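Local coordinates for protein BpsB (PgaB), Poly-beta-1,6-N-acetyl-D-glucosamine N-deacetylase (PDB 5BU6) that removes N-acetyl groups from poly-beta-1,6-N-acetyl-D-glucosamine as a family 4 carbohydrate esterase, and is required for biofilm formation in Bordetella bronchiseptica, at residues Thr214-Asn226 / Ala233-Gln245. The protein carries 5 engineered substitutions. Sequence-based numbering, arbitrary orientation.
Sequences TIRSIVWPYGAHN and AAEVGLNIGLTLQ
Ile215 lays its CD1 methyl against CD2 of Leu238, 3.7 Å apart, branched chains suited to the greasy layer against helix 189-211. A water donates to both Ile215 O and Gly237 O. Gly237, at positive phi, is the C-prime residue of the Schellman motif ending helix 227-235. The Arg216 guanidinium is engaged outside the contact by a salt bridge to Glu150 and a hydrogen bond to Gln61, while the residue's carbonyl O receives a weak bond from Ile240 N.

From Ser217 to Val219 the strand runs parallel to 240-242. Ile218 N reaches Ile240 O at 2.9 Å, and Ile218 O accepts from Leu242 N at 2.9 Å. Small Ser217 lets CG2 of Ile240 approach its CB to 3.7 Å; Val219 and Leu242 meet on that same face, covered by helix 60-67, where Ser217 and Ile240 touch Met60. On the other face, Ile218 CG1, anti to the backbone N (chi1 167°), lies over the centre of the Trp220 indole, whose opposite face takes CB of His225. The indole's CZ2 touches Ala233 CB at 4.0 Å, a methyl suiting the close helix.

Trp220 N donates to Leu242 O, and a water spans Trp220 O and Leu242 O. CD1 of Leu244 packs on the Tyr222-Gly223 peptide, 3.5 Å from Gly223 N; glycine suits this place, having positive phi and no CB to run into Leu244 CB. His225 CE1 meets Thr243 CG2 obliquely at 3.6 Å, its NE2 being held by Gln257.

This is a right-handed beta-alpha-beta crossover: backbone bonds set the register, and the sandwiched indole joins strand to helix. Val219 O also accepts from ND1 of the nickel ligand His154, so the strand probably helps orient the metal site.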
# COMPACT_ATOMS: atom_id res chain seq x y z
N THR A 214 -16.00 1.86 0.15
CA THR A 214 -15.60 2.60 -1.04
C THR A 214 -14.21 3.19 -0.81
O THR A 214 -14.06 4.12 -0.03
CB THR A 214 -16.60 3.75 -1.37
OG1 THR A 214 -17.88 3.20 -1.68
CG2 THR A 214 -16.10 4.60 -2.54
N ILE A 215 -13.19 2.67 -1.50
CA ILE A 215 -11.83 3.11 -1.21
C ILE A 215 -11.60 4.45 -1.90
O ILE A 215 -12.34 4.83 -2.82
CB ILE A 215 -10.77 2.13 -1.68
CG1 ILE A 215 -10.84 1.95 -3.20
CG2 ILE A 215 -10.93 0.81 -0.98
CD1 ILE A 215 -9.58 1.31 -3.76
N ARG A 216 -10.57 5.16 -1.46
CA ARG A 216 -10.26 6.45 -2.04
C ARG A 216 -8.76 6.64 -2.19
O ARG A 216 -8.31 7.72 -2.52
CB ARG A 216 -10.85 7.57 -1.19
CG ARG A 216 -10.62 7.39 0.28
CD ARG A 216 -11.41 8.37 1.12
NE ARG A 216 -11.38 7.97 2.52
CZ ARG A 216 -11.99 8.61 3.50
NH1 ARG A 216 -11.89 8.16 4.74
NH2 ARG A 216 -12.69 9.71 3.25
N SER A 217 -8.00 5.57 -1.96
CA SER A 217 -6.55 5.69 -2.00
C SER A 217 -5.90 4.47 -2.66
O SER A 217 -6.46 3.37 -2.62
CB SER A 217 -6.01 5.88 -0.58
OG SER A 217 -6.50 4.86 0.27
N ILE A 218 -4.73 4.70 -3.27
CA ILE A 218 -3.91 3.63 -3.86
C ILE A 218 -2.52 3.69 -3.28
O ILE A 218 -1.90 4.77 -3.21
CB ILE A 218 -3.84 3.75 -5.41
CG1 ILE A 218 -2.75 2.84 -5.97
CG2 ILE A 218 -3.53 5.17 -5.84
CD1 ILE A 218 -3.14 1.41 -6.01
N VAL A 219 -2.03 2.55 -2.82
CA VAL A 219 -0.64 2.41 -2.42
C VAL A 219 0.07 1.72 -3.55
O VAL A 219 -0.18 0.55 -3.80
CB VAL A 219 -0.46 1.57 -1.13
CG1 VAL A 219 1.06 1.47 -0.77
CG2 VAL A 219 -1.25 2.18 0.03
N TRP A 220 0.93 2.44 -4.26
CA TRP A 220 1.56 1.91 -5.45
C TRP A 220 2.57 0.82 -5.09
O TRP A 220 3.49 1.09 -4.35
CB TRP A 220 2.24 3.06 -6.22
CG TRP A 220 1.26 4.11 -6.76
CD1 TRP A 220 1.07 5.40 -6.30
CD2 TRP A 220 0.39 3.95 -7.88
NE1 TRP A 220 0.11 6.03 -7.06
CE2 TRP A 220 -0.33 5.17 -8.04
CE3 TRP A 220 0.12 2.89 -8.77
CZ2 TRP A 220 -1.28 5.35 -9.04
CZ3 TRP A 220 -0.83 3.07 -9.77
CH2 TRP A 220 -1.52 4.30 -9.89
N PRO A 221 2.41 -0.39 -5.65
CA PRO A 221 3.46 -1.40 -5.46
C PRO A 221 4.83 -0.89 -5.87
O PRO A 221 4.94 -0.23 -6.91
CB PRO A 221 3.02 -2.55 -6.37
CG PRO A 221 1.50 -2.44 -6.35
CD PRO A 221 1.24 -0.94 -6.36
N TYR A 222 5.84 -1.19 -5.04
CA TYR A 222 7.21 -0.82 -5.31
C TYR A 222 7.38 0.70 -5.46
O TYR A 222 8.41 1.14 -5.94
CB TYR A 222 7.72 -1.53 -6.57
CG TYR A 222 7.32 -2.99 -6.64
CD1 TYR A 222 7.86 -3.92 -5.76
CD2 TYR A 222 6.40 -3.43 -7.58
CE1 TYR A 222 7.49 -5.25 -5.81
CE2 TYR A 222 6.03 -4.77 -7.65
CZ TYR A 222 6.58 -5.67 -6.77
OH TYR A 222 6.23 -6.99 -6.82
N GLY A 223 6.39 1.47 -5.03
CA GLY A 223 6.41 2.92 -5.21
C GLY A 223 6.41 3.35 -6.67
O GLY A 223 6.78 4.48 -7.00
N ALA A 224 5.98 2.45 -7.56
CA ALA A 224 6.09 2.71 -9.00
C ALA A 224 4.84 3.39 -9.56
O ALA A 224 3.75 2.82 -9.55
CB ALA A 224 6.37 1.45 -9.75
N HIS A 225 5.03 4.61 -10.05
CA HIS A 225 3.93 5.38 -10.59
C HIS A 225 4.51 6.49 -11.45
O HIS A 225 5.71 6.78 -11.39
CB HIS A 225 3.05 5.94 -9.47
CG HIS A 225 3.66 7.11 -8.76
ND1 HIS A 225 4.83 7.02 -8.04
CD2 HIS A 225 3.27 8.40 -8.69
CE1 HIS A 225 5.14 8.20 -7.55
NE2 HIS A 225 4.21 9.06 -7.93
N ASN A 226 3.67 7.09 -12.28
CA ASN A 226 4.12 8.20 -13.12
C ASN A 226 2.95 9.10 -13.45
O ASN A 226 1.87 8.94 -12.89
CB ASN A 226 4.81 7.68 -14.39
CG ASN A 226 3.94 6.70 -15.18
OD1 ASN A 226 2.75 6.93 -15.39
ND2 ASN A 226 4.55 5.60 -15.62
N ALA A 233 -5.52 7.01 -12.08
CA ALA A 233 -6.04 6.83 -10.72
C ALA A 233 -7.11 7.88 -10.42
O ALA A 233 -8.14 7.57 -9.82
CB ALA A 233 -4.90 6.92 -9.71
N ALA A 234 -6.86 9.11 -10.84
CA ALA A 234 -7.83 10.20 -10.68
C ALA A 234 -9.15 9.91 -11.40
O ALA A 234 -10.22 10.22 -10.89
CB ALA A 234 -7.25 11.49 -11.16
N GLU A 235 -9.06 9.31 -12.58
CA GLU A 235 -10.25 8.99 -13.37
C GLU A 235 -11.14 7.98 -12.65
O GLU A 235 -12.36 8.06 -12.75
CB GLU A 235 -9.89 8.45 -14.76
CG GLU A 235 -9.23 9.46 -15.67
CD GLU A 235 -8.60 8.82 -16.89
OE1 GLU A 235 -8.89 7.63 -17.15
OE2 GLU A 235 -7.81 9.49 -17.58
N VAL A 236 -10.53 7.05 -11.92
CA VAL A 236 -11.35 6.06 -11.23
C VAL A 236 -11.65 6.49 -9.79
O VAL A 236 -12.21 5.71 -9.02
CB VAL A 236 -10.69 4.66 -11.21
CG1 VAL A 236 -10.47 4.18 -12.64
CG2 VAL A 236 -9.39 4.70 -10.46
N GLY A 237 -11.30 7.72 -9.44
CA GLY A 237 -11.66 8.28 -8.14
C GLY A 237 -10.71 8.00 -6.98
O GLY A 237 -11.08 8.12 -5.81
N LEU A 238 -9.48 7.62 -7.30
CA LEU A 238 -8.49 7.37 -6.27
C LEU A 238 -7.52 8.53 -6.19
O LEU A 238 -6.40 8.45 -6.70
CB LEU A 238 -7.74 6.07 -6.57
CG LEU A 238 -8.62 4.82 -6.64
CD1 LEU A 238 -7.76 3.60 -6.88
CD2 LEU A 238 -9.46 4.67 -5.38
N ASN A 239 -7.96 9.63 -5.57
CA ASN A 239 -7.19 10.87 -5.52
C ASN A 239 -6.18 10.96 -4.38
O ASN A 239 -5.59 12.00 -4.14
CB ASN A 239 -8.13 12.06 -5.44
CG ASN A 239 -9.04 12.16 -6.64
OD1 ASN A 239 -10.27 12.11 -6.51
ND2 ASN A 239 -8.45 12.27 -7.82
N ILE A 240 -6.01 9.86 -3.65
CA ILE A 240 -5.00 9.79 -2.61
C ILE A 240 -4.02 8.71 -3.02
O ILE A 240 -4.43 7.58 -3.27
CB ILE A 240 -5.60 9.48 -1.22
CG1 ILE A 240 -6.51 10.64 -0.77
CG2 ILE A 240 -4.49 9.19 -0.20
CD1 ILE A 240 -7.20 10.35 0.54
N GLY A 241 -2.74 9.05 -3.14
CA GLY A 241 -1.77 8.06 -3.58
C GLY A 241 -0.56 8.05 -2.67
O GLY A 241 -0.09 9.09 -2.22
N LEU A 242 -0.05 6.86 -2.41
CA LEU A 242 1.10 6.71 -1.53
C LEU A 242 2.30 6.14 -2.28
O LEU A 242 2.20 5.07 -2.89
CB LEU A 242 0.76 5.82 -0.35
CG LEU A 242 -0.11 6.51 0.72
CD1 LEU A 242 -1.58 6.60 0.33
CD2 LEU A 242 0.04 5.79 2.06
N THR A 243 3.41 6.86 -2.18
CA THR A 243 4.63 6.60 -2.93
C THR A 243 5.68 6.00 -2.00
O THR A 243 5.40 5.76 -0.84
CB THR A 243 5.17 7.87 -3.56
OG1 THR A 243 5.81 8.66 -2.55
CG2 THR A 243 4.04 8.67 -4.16
N LEU A 244 6.89 5.78 -2.50
CA LEU A 244 8.01 5.37 -1.64
C LEU A 244 9.08 6.46 -1.53
O LEU A 244 10.19 6.20 -1.08
CB LEU A 244 8.64 4.07 -2.14
CG LEU A 244 7.94 2.77 -1.74
CD1 LEU A 244 8.65 1.58 -2.34
CD2 LEU A 244 7.88 2.66 -0.23
N GLN A 245 8.73 7.66 -1.96
CA GLN A 245 9.60 8.82 -1.72
C GLN A 245 9.53 9.10 -0.23
O GLN A 245 8.45 9.15 0.33
CB GLN A 245 9.13 10.01 -2.55
CG GLN A 245 10.02 11.24 -2.49
CD GLN A 245 9.35 12.46 -3.12
OE1 GLN A 245 8.29 12.34 -3.74
NE2 GLN A 245 9.96 13.63 -2.95
O HOH W 1 -13.24 7.07 -4.12
O HOH W 2 -9.67 10.06 -3.33
O HOH W 3 4.06 3.26 -2.94
O HOH W 4 7.76 6.28 -5.15